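PDB 6EU4: tail spike protein from Acinetobacter phage vB_AbaP_AS12, which probably recognises, and may depolymerise, the capsular polysaccharide of its Acinetobacter baumannii host as a trimeric spike on the phage tail. Local coordinates for residues T88-A96 with A106-I114; K151-R162 with D172-V183. All coordinates share one frame; numbering follows the deposited sequence.

Interaction 1: residues T88-A96 with A106-I114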
loop_
_atom_site.group_PDB
_atom_site.type_symbol
_atom_site.label_atom_id
_atom_site.label_comp_id
_atom_site.label_asym_id
_atom_site.label_seq_id
_atom_site.Cartn_x
_atom_site.Cartn_y
_atom_site.Cartn_z
ATOM N N THR A 88 -23.371 19.568 24.356
ATOM C CA THR A 88 -22.787 18.311 24.814
ATOM C C THR A 88 -23.450 17.872 26.109
ATOM O O THR A 88 -23.592 18.679 27.031
ATOM C CB THR A 88 -21.294 18.478 25.031
ATOM O OG1 THR A 88 -20.702 18.948 23.820
ATOM C CG2 THR A 88 -20.663 17.152 25.432
ATOM N N VAL A 89 -23.845 16.598 26.189
ATOM C CA VAL A 89 -24.445 16.033 27.396
ATOM C C VAL A 89 -23.860 14.649 27.639
ATOM O O VAL A 89 -23.171 14.074 26.793
ATOM C CB VAL A 89 -25.988 15.914 27.326
ATOM C CG1 VAL A 89 -26.643 17.277 27.145
ATOM C CG2 VAL A 89 -26.386 14.949 26.226
ATOM N N SER A 90 -24.192 14.101 28.806
ATOM C CA SER A 90 -23.842 12.755 29.223
ATOM C C SER A 90 -25.114 11.981 29.572
ATOM O O SER A 90 -26.123 12.587 29.927
ATOM C CB SER A 90 -22.915 12.795 30.441
ATOM O OG SER A 90 -21.715 13.503 30.143
ATOM N N PRO A 91 -25.099 10.652 29.482
ATOM C CA PRO A 91 -26.294 9.887 29.881
ATOM C C PRO A 91 -26.789 10.219 31.286
ATOM O O PRO A 91 -27.995 10.128 31.550
ATOM C CB PRO A 91 -25.821 8.432 29.762
ATOM C CG PRO A 91 -24.762 8.482 28.716
ATOM C CD PRO A 91 -24.050 9.781 28.930
ATOM N N GLU A 92 -25.881 10.608 32.185
ATOM C CA GLU A 92 -26.248 11.047 33.530
ATOM C C GLU A 92 -27.287 12.162 33.512
ATOM O O GLU A 92 -28.129 12.235 34.412
ATOM C CB GLU A 92 -25.006 11.547 34.299
ATOM C CG GLU A 92 -23.915 10.544 34.549
ATOM C CD GLU A 92 -22.901 10.481 33.398
ATOM O OE1 GLU A 92 -23.245 9.935 32.337
ATOM O OE2 GLU A 92 -21.769 10.978 33.564
ATOM N N HIS A 93 -27.232 13.054 32.514
ATOM C CA HIS A 93 -28.162 14.179 32.460
ATOM C C HIS A 93 -29.595 13.730 32.218
ATOM O O HIS A 93 -30.528 14.494 32.492
ATOM C CB HIS A 93 -27.735 15.168 31.375
ATOM C CG HIS A 93 -26.483 15.916 31.713
ATOM N ND1 HIS A 93 -25.272 15.666 31.105
ATOM C CD2 HIS A 93 -26.253 16.893 32.623
ATOM C CE1 HIS A 93 -24.353 16.468 31.614
ATOM N NE2 HIS A 93 -24.922 17.220 32.542
ATOM N N ALA A 94 -29.784 12.515 31.720
ATOM C CA ALA A 94 -31.104 11.952 31.485
ATOM C C ALA A 94 -31.466 10.900 32.525
ATOM O O ALA A 94 -32.520 10.265 32.409
ATOM C CB ALA A 94 -31.170 11.351 30.080
ATOM N N GLY A 95 -30.626 10.701 33.540
ATOM C CA GLY A 95 -30.926 9.771 34.615
ATOM C C GLY A 95 -30.148 8.471 34.609
ATOM O O GLY A 95 -30.507 7.551 35.366
ATOM N N ALA A 96 -29.111 8.350 33.784
ATOM C CA ALA A 96 -28.247 7.182 33.850
ATOM C C ALA A 96 -27.465 7.205 35.154
ATOM O O ALA A 96 -27.316 8.244 35.795
ATOM C CB ALA A 96 -27.267 7.147 32.677
ATOM N N ALA A 106 -30.673 1.991 30.328
ATOM C CA ALA A 106 -31.093 1.904 28.924
ATOM C C ALA A 106 -31.895 3.120 28.466
ATOM O O ALA A 106 -31.654 3.666 27.387
ATOM C CB ALA A 106 -31.942 0.646 28.727
ATOM N N ILE A 107 -32.878 3.530 29.250
ATOM C CA ILE A 107 -33.791 4.587 28.818
ATOM C C ILE A 107 -33.034 5.911 28.783
ATOM O O ILE A 107 -33.100 6.614 27.766
ATOM C CB ILE A 107 -35.042 4.621 29.708
ATOM C CG1 ILE A 107 -35.894 3.378 29.399
ATOM C CG2 ILE A 107 -35.849 5.905 29.493
ATOM C CD1 ILE A 107 -37.040 3.121 30.394
ATOM N N PRO A 108 -32.302 6.292 29.840
ATOM C CA PRO A 108 -31.504 7.529 29.753
ATOM C C PRO A 108 -30.513 7.530 28.607
ATOM O O PRO A 108 -30.348 8.568 27.948
ATOM C CB PRO A 108 -30.776 7.583 31.105
ATOM C CG PRO A 108 -31.532 6.740 31.997
ATOM C CD PRO A 108 -32.276 5.721 31.198
ATOM N N ILE A 109 -29.806 6.416 28.380
ATOM C CA ILE A 109 -28.854 6.365 27.268
ATOM C C ILE A 109 -29.583 6.644 25.969
ATOM O O ILE A 109 -29.134 7.437 25.132
ATOM C CB ILE A 109 -28.148 4.999 27.205
ATOM C CG1 ILE A 109 -27.159 4.812 28.363
ATOM C CG2 ILE A 109 -27.399 4.815 25.855
ATOM C CD1 ILE A 109 -26.840 3.365 28.604
ATOM N N GLN A 110 -30.717 5.977 25.778
ATOM C CA GLN A 110 -31.428 6.123 24.519
ATOM C C GLN A 110 -31.847 7.568 24.295
ATOM O O GLN A 110 -31.732 8.088 23.176
ATOM C CB GLN A 110 -32.640 5.189 24.497
ATOM C CG GLN A 110 -33.270 5.072 23.128
ATOM C CD GLN A 110 -32.277 4.571 22.099
ATOM O OE1 GLN A 110 -31.900 3.393 22.104
ATOM N NE2 GLN A 110 -31.795 5.476 21.254
ATOM N N LYS A 111 -32.318 8.239 25.352
ATOM C CA LYS A 111 -32.723 9.637 25.222
ATOM C C LYS A 111 -31.574 10.519 24.745
ATOM O O LYS A 111 -31.777 11.391 23.891
ATOM C CB LYS A 111 -33.265 10.153 26.553
ATOM C CG LYS A 111 -34.654 9.624 26.885
ATOM C CD LYS A 111 -35.085 10.043 28.255
ATOM C CE LYS A 111 -36.469 9.494 28.561
ATOM N NZ LYS A 111 -36.899 9.817 29.938
ATOM N N VAL A 112 -30.365 10.326 25.282
ATOM C CA VAL A 112 -29.301 11.243 24.871
ATOM C C VAL A 112 -28.798 10.884 23.475
ATOM O O VAL A 112 -28.386 11.771 22.724
ATOM C CB VAL A 112 -28.137 11.311 25.883
ATOM C CG1 VAL A 112 -28.635 11.787 27.252
ATOM C CG2 VAL A 112 -27.397 10.005 25.995
ATOM N N LEU A 113 -28.859 9.608 23.085
ATOM C CA LEU A 113 -28.382 9.227 21.757
ATOM C C LEU A 113 -29.212 9.833 20.632
ATOM O O LEU A 113 -28.697 9.998 19.518
ATOM C CB LEU A 113 -28.365 7.705 21.607
ATOM C CG LEU A 113 -27.331 6.985 22.466
ATOM C CD1 LEU A 113 -27.337 5.499 22.166
ATOM C CD2 LEU A 113 -25.933 7.561 22.270
ATOM N N ILE A 114 -30.470 10.165 20.880
ATOM C CA ILE A 114 -31.308 10.762 19.840
ATOM C C ILE A 114 -31.616 12.229 20.130
ATOM O O ILE A 114 -32.522 12.796 19.528
ATOM C CB ILE A 114 -32.598 9.955 19.624
ATOM C CG1 ILE A 114 -33.451 9.934 20.898
ATOM C CG2 ILE A 114 -32.234 8.570 19.168
ATOM C CD1 ILE A 114 -34.845 9.334 20.692
HETATM O O HOH W 1 -34.726 8.950 31.632
#
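Val112, on the helix 106-113, presses its two methyls into the turn that follows strand 88-89. The setting is the N-terminal end of a right-handed parallel beta-helix, as in other tailspikes, where strand 88-89 pairs in parallel with 118-121 and the helix makes the crossover between them. From CB outward, Val112 meets first Val89 CG2, which lies against both CB, at 4.1 Å, and CG1, at 4.0 Å; the two valine side chains run slantwise to each other. CG1, anti to the carbonyl carbon (chi1 -60°), also reaches 3.8 Å from Ala94 CB and approaches Ser90 O. CG2 turns to the pyrrolidine of Pro91, 4.1 Å from its CG, and the two side chains are roughly perpendicular there. Ile109 continues the apolar surface, its CG1 touching Pro91 CB, and beyond it Tyr125 of strand 124-127 packs on both residues.

One helical turn before Val112, Pro108 closes the other end. Its CB stands 3.9 Å from Ala94 CB, and its CG lies against the peptide between Gly95 and Ala96, 3.4 Å from Gly95 C. That peptide is held by the turn itself: Pro91 O accepts from Ala94 N and Ala96 N, which arrive from opposite faces of its carbonyl plane. The turn is fixed at its start by His93, whose ND1 accepts from Ser90 N in the ring plane with an N-H...N angle of 161°.

No direct hydrogen bond joins the two segments, so the contact rests on shape and apolar packing. A water supplies the polar link: it donates to Ala94 O at 2.7 Å and accepts from Lys111 NZ, which also bonds to Asp72 O.

Interaction 2: residues K151-R162 with D172-V183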
loop_
_atom_site.group_PDB
_atom_site.type_symbol
_atom_site.label_atom_id
_atom_site.label_comp_id
_atom_site.label_asym_id
_atom_site.label_seq_id
_atom_site.Cartn_x
_atom_site.Cartn_y
_atom_site.Cartn_z
ATOM N N LYS A 151 -24.285 -4.876 28.458
ATOM C CA LYS A 151 -25.624 -5.405 28.278
ATOM C C LYS A 151 -25.804 -6.656 29.129
ATOM O O LYS A 151 -24.969 -7.564 29.082
ATOM C CB LYS A 151 -25.865 -5.724 26.806
ATOM C CG LYS A 151 -27.263 -6.253 26.582
ATOM C CD LYS A 151 -27.843 -5.743 25.307
ATOM C CE LYS A 151 -29.290 -6.147 25.163
ATOM N NZ LYS A 151 -29.400 -7.466 24.559
ATOM N N THR A 152 -26.907 -6.711 29.882
ATOM C CA THR A 152 -27.108 -7.719 30.918
ATOM C C THR A 152 -28.133 -8.783 30.554
ATOM O O THR A 152 -28.416 -9.667 31.381
ATOM C CB THR A 152 -27.562 -7.053 32.219
ATOM O OG1 THR A 152 -28.852 -6.467 32.021
ATOM C CG2 THR A 152 -26.575 -5.967 32.645
ATOM N N THR A 153 -28.723 -8.701 29.378
ATOM C CA THR A 153 -29.763 -9.620 28.937
ATOM C C THR A 153 -29.550 -9.931 27.465
ATOM O O THR A 153 -28.705 -9.324 26.793
ATOM C CB THR A 153 -31.169 -9.024 29.061
ATOM O OG1 THR A 153 -31.326 -8.051 28.008
ATOM C CG2 THR A 153 -31.399 -8.374 30.423
ATOM N N ASN A 154 -30.390 -10.830 26.950
ATOM C CA ASN A 154 -30.483 -11.069 25.517
ATOM C C ASN A 154 -31.694 -10.371 24.895
ATOM O O ASN A 154 -32.111 -10.739 23.794
ATOM C CB ASN A 154 -30.538 -12.575 25.242
ATOM C CG ASN A 154 -29.318 -13.304 25.786
ATOM O OD1 ASN A 154 -29.430 -14.119 26.713
ATOM N ND2 ASN A 154 -28.146 -12.986 25.251
ATOM N N ASN A 155 -32.249 -9.366 25.570
ATOM C CA ASN A 155 -33.442 -8.703 25.078
ATOM C C ASN A 155 -33.119 -7.889 23.829
ATOM O O ASN A 155 -31.977 -7.474 23.601
ATOM C CB ASN A 155 -34.040 -7.787 26.137
ATOM C CG ASN A 155 -34.580 -8.541 27.320
ATOM O OD1 ASN A 155 -34.794 -9.750 27.261
ATOM N ND2 ASN A 155 -34.792 -7.829 28.412
ATOM N N THR A 156 -34.155 -7.647 23.032
ATOM C CA THR A 156 -34.036 -6.913 21.777
ATOM C C THR A 156 -34.778 -5.581 21.853
ATOM O O THR A 156 -35.514 -5.288 22.802
ATOM C CB THR A 156 -34.598 -7.728 20.604
ATOM O OG1 THR A 156 -36.035 -7.782 20.689
ATOM C CG2 THR A 156 -34.054 -9.154 20.588
ATOM N N LEU A 157 -34.606 -4.778 20.805
ATOM C CA LEU A 157 -35.516 -3.667 20.576
ATOM C C LEU A 157 -36.904 -4.206 20.234
ATOM O O LEU A 157 -37.089 -5.389 19.932
ATOM C CB LEU A 157 -35.005 -2.772 19.446
ATOM C CG LEU A 157 -33.663 -2.061 19.680
ATOM C CD1 LEU A 157 -33.148 -1.433 18.388
ATOM C CD2 LEU A 157 -33.848 -1.006 20.757
ATOM N N SER A 158 -37.889 -3.317 20.290
ATOM C CA SER A 158 -39.281 -3.658 20.014
ATOM C C SER A 158 -39.864 -2.699 18.980
ATOM O O SER A 158 -40.940 -2.132 19.160
ATOM C CB SER A 158 -40.117 -3.610 21.292
ATOM O OG SER A 158 -39.570 -4.444 22.296
ATOM N N LEU A 159 -39.152 -2.502 17.874
ATOM C CA LEU A 159 -39.559 -1.520 16.872
ATOM C C LEU A 159 -40.268 -2.130 15.673
ATOM O O LEU A 159 -40.940 -1.396 14.936
ATOM C CB LEU A 159 -38.340 -0.730 16.377
ATOM C CG LEU A 159 -37.586 -0.016 17.501
ATOM C CD1 LEU A 159 -36.264 0.585 16.981
ATOM C CD2 LEU A 159 -38.473 1.066 18.126
ATOM N N GLY A 160 -40.131 -3.427 15.449
ATOM C CA GLY A 160 -40.923 -4.097 14.431
ATOM C C GLY A 160 -40.373 -3.903 13.025
ATOM O O GLY A 160 -39.280 -3.389 12.814
ATOM N N ASN A 161 -41.185 -4.313 12.049
ATOM C CA ASN A 161 -40.776 -4.321 10.649
ATOM C C ASN A 161 -40.906 -2.943 10.021
ATOM O O ASN A 161 -41.893 -2.234 10.249
ATOM C CB ASN A 161 -41.643 -5.305 9.850
ATOM C CG ASN A 161 -41.359 -6.750 10.201
ATOM O OD1 ASN A 161 -40.213 -7.140 10.371
ATOM N ND2 ASN A 161 -42.410 -7.551 10.313
ATOM N N ARG A 162 -39.937 -2.597 9.172
ATOM C CA ARG A 162 -39.924 -1.315 8.481
ATOM C C ARG A 162 -39.400 -1.482 7.057
ATOM O O ARG A 162 -38.352 -2.104 6.842
ATOM C CB ARG A 162 -39.060 -0.320 9.255
ATOM C CG ARG A 162 -38.858 0.994 8.572
ATOM C CD ARG A 162 -37.836 1.844 9.336
ATOM N NE ARG A 162 -37.297 2.887 8.482
ATOM C CZ ARG A 162 -36.262 3.666 8.804
ATOM N NH1 ARG A 162 -35.659 3.524 9.974
ATOM N NH2 ARG A 162 -35.836 4.588 7.949
ATOM N N ASP A 172 -34.854 -5.822 15.446
ATOM C CA ASP A 172 -35.132 -6.384 16.769
ATOM C C ASP A 172 -34.291 -7.647 16.994
ATOM O O ASP A 172 -34.800 -8.765 17.134
ATOM C CB ASP A 172 -36.621 -6.678 16.917
ATOM C CG ASP A 172 -37.499 -5.409 16.846
ATOM O OD1 ASP A 172 -36.958 -4.279 16.851
ATOM O OD2 ASP A 172 -38.745 -5.548 16.804
ATOM N N VAL A 173 -32.982 -7.437 17.018
ATOM C CA VAL A 173 -31.999 -8.489 17.236
ATOM C C VAL A 173 -31.369 -8.309 18.608
ATOM O O VAL A 173 -31.441 -7.243 19.226
ATOM C CB VAL A 173 -30.901 -8.489 16.147
ATOM C CG1 VAL A 173 -31.512 -8.621 14.770
ATOM C CG2 VAL A 173 -30.075 -7.238 16.205
ATOM N N ASP A 174 -30.732 -9.380 19.085
ATOM C CA ASP A 174 -29.976 -9.328 20.337
ATOM C C ASP A 174 -28.609 -8.718 20.036
ATOM O O ASP A 174 -27.713 -9.399 19.534
ATOM C CB ASP A 174 -29.825 -10.715 20.948
ATOM C CG ASP A 174 -29.028 -10.687 22.249
ATOM O OD1 ASP A 174 -28.846 -9.583 22.807
ATOM O OD2 ASP A 174 -28.593 -11.761 22.709
ATOM N N ALA A 175 -28.473 -7.428 20.335
ATOM C CA ALA A 175 -27.267 -6.652 20.104
ATOM C C ALA A 175 -27.109 -5.663 21.249
ATOM O O ALA A 175 -28.046 -5.432 22.016
ATOM C CB ALA A 175 -27.329 -5.902 18.775
ATOM N N ILE A 176 -25.909 -5.104 21.390
ATOM C CA ILE A 176 -25.672 -4.083 22.412
ATOM C C ILE A 176 -26.027 -2.709 21.890
ATOM O O ILE A 176 -26.737 -1.939 22.550
ATOM C CB ILE A 176 -24.210 -4.126 22.909
ATOM C CG1 ILE A 176 -23.859 -5.537 23.377
ATOM C CG2 ILE A 176 -24.014 -3.123 24.034
ATOM C CD1 ILE A 176 -22.391 -5.713 23.710
HETATM N N MSE A 177 -25.541 -2.404 20.696
HETATM C CA MSE A 177 -25.815 -1.143 20.023
HETATM C C MSE A 177 -26.254 -1.428 18.580
HETATM O O MSE A 177 -25.759 -2.365 17.945
HETATM C CB MSE A 177 -24.561 -0.237 20.070
HETATM C CG MSE A 177 -24.804 1.189 19.795
HETATM SE SE MSE A 177 -23.133 2.180 20.194
HETATM C CE MSE A 177 -23.987 3.840 20.529
ATOM N N VAL A 178 -27.207 -0.639 18.082
ATOM C CA VAL A 178 -27.806 -0.840 16.766
ATOM C C VAL A 178 -27.815 0.489 16.023
ATOM O O VAL A 178 -28.263 1.501 16.572
ATOM C CB VAL A 178 -29.246 -1.381 16.875
ATOM C CG1 VAL A 178 -29.857 -1.632 15.487
ATOM C CG2 VAL A 178 -29.274 -2.649 17.728
ATOM N N ALA A 179 -27.343 0.482 14.778
ATOM C CA ALA A 179 -27.433 1.640 13.895
ATOM C C ALA A 179 -28.704 1.517 13.061
ATOM O O ALA A 179 -28.911 0.496 12.400
ATOM C CB ALA A 179 -26.215 1.719 12.970
ATOM N N ILE A 180 -29.544 2.546 13.095
ATOM C CA ILE A 180 -30.830 2.550 12.394
ATOM C C ILE A 180 -30.966 3.831 11.569
ATOM O O ILE A 180 -30.821 4.932 12.121
ATOM C CB ILE A 180 -32.004 2.432 13.387
ATOM C CG1 ILE A 180 -31.840 1.205 14.278
ATOM C CG2 ILE A 180 -33.345 2.440 12.643
ATOM C CD1 ILE A 180 -33.001 0.956 15.297
ATOM N N PRO A 181 -31.307 3.770 10.278
ATOM C CA PRO A 181 -31.478 5.019 9.521
ATOM C C PRO A 181 -32.639 5.844 10.057
ATOM O O PRO A 181 -33.651 5.318 10.534
ATOM C CB PRO A 181 -31.760 4.544 8.084
ATOM C CG PRO A 181 -31.253 3.128 8.052
ATOM C CD PRO A 181 -31.505 2.590 9.427
ATOM N N ARG A 182 -32.490 7.162 9.949
ATOM C CA ARG A 182 -33.638 8.045 10.139
ATOM C C ARG A 182 -34.767 7.650 9.196
ATOM O O ARG A 182 -34.542 7.098 8.118
ATOM C CB ARG A 182 -33.245 9.495 9.876
ATOM C CG ARG A 182 -32.229 10.097 10.824
ATOM C CD ARG A 182 -31.816 11.496 10.283
ATOM N NE ARG A 182 -31.040 12.263 11.244
ATOM C CZ ARG A 182 -30.509 13.458 10.993
ATOM N NH1 ARG A 182 -30.641 14.020 9.798
ATOM N NH2 ARG A 182 -29.833 14.087 11.943
ATOM N N VAL A 183 -36.004 7.935 9.611
ATOM C CA VAL A 183 -37.152 7.666 8.749
ATOM C C VAL A 183 -37.020 8.488 7.482
ATOM O O VAL A 183 -36.711 9.683 7.526
ATOM C CB VAL A 183 -38.468 7.955 9.494
ATOM C CG1 VAL A 183 -38.627 7.000 10.655
ATOM C CG2 VAL A 183 -38.512 9.398 9.985
HETATM O O HOH W 2 -32.633 -4.902 18.777
HETATM O O HOH W 3 -36.987 -3.179 14.295
#
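Asp172 offers both carboxylate oxygens to the backbone of segment 151-162, a loop leaving one coil of the parallel beta-helix that Asp172, Asp174 and Arg162 tie back to the next part of the chain. OD1 accepts from Leu159 N at 3.0 Å (161° at the hydrogen) and OD2 from Gly160 N at 2.9 Å, each on its syn side. One water donates to OD1 and to Gly160 O, while a second bridges Leu157 N and Val173 O.

Asp174 OD1 forms a salt bridge with Lys151 NZ at 2.8 Å and accepts from Tyr200 OH; OD2 takes a hydrogen bond from Asn154 ND2, with amide and carboxylate planes 81° apart. Lys151 bends at chi2 and chi4 to bring NZ here, and the same ammonium donates to Asn155 O and Thr153 O. Asn154 ND2 has another acceptor in Thr206 O. Thr153 OG1, bonded also to Ser128 O, accepts from Asn155 N in an ST turn.

Arg162 spends its two terminal nitrogens on successive carbonyls. NH1 meets Pro181 O at 2.8 Å, nearly straight (172°) and in the guanidinium plane; NH2 reaches Arg182 O from above that carbonyl's plane. Leu157 and Ile180 meet tip to tip, CD1 to CD1 at 3.9 Å, and Leu159 CD1 adds to the apolar patch.

At the chain corner, Lys151 CB lies on Ile176 CG1, and Ile176 packs on Leu198 and Tyr200 of strand 196-200. Residues 152-160 join strand 148-151 to the antiparallel hairpin of 161-164 and 167-170, while strand 175-179 runs parallel between 131-133 and 211-212.

In the fold
Both contacts lie toward the N-terminal part of the parallel beta-helix, with centres about 17 Å apart, and they follow each other along the chain. Interaction 1 is core: nine of its ten touching residues are buried, and helix meets turn almost wholly through apolar groups. Interaction 2 is only partly buried, and there carboxylates, an ammonium and a guanidinium bind loop backbone and side chains. The two touch where Leu113 CD1 of the helix packs 4.1 Å from Met177 CE, a selenomethionine. Strand 131-133 is shared, contacting Ile109 and Leu113 from interaction 1, and Met177, Ala179 and Ile180 from interaction 2.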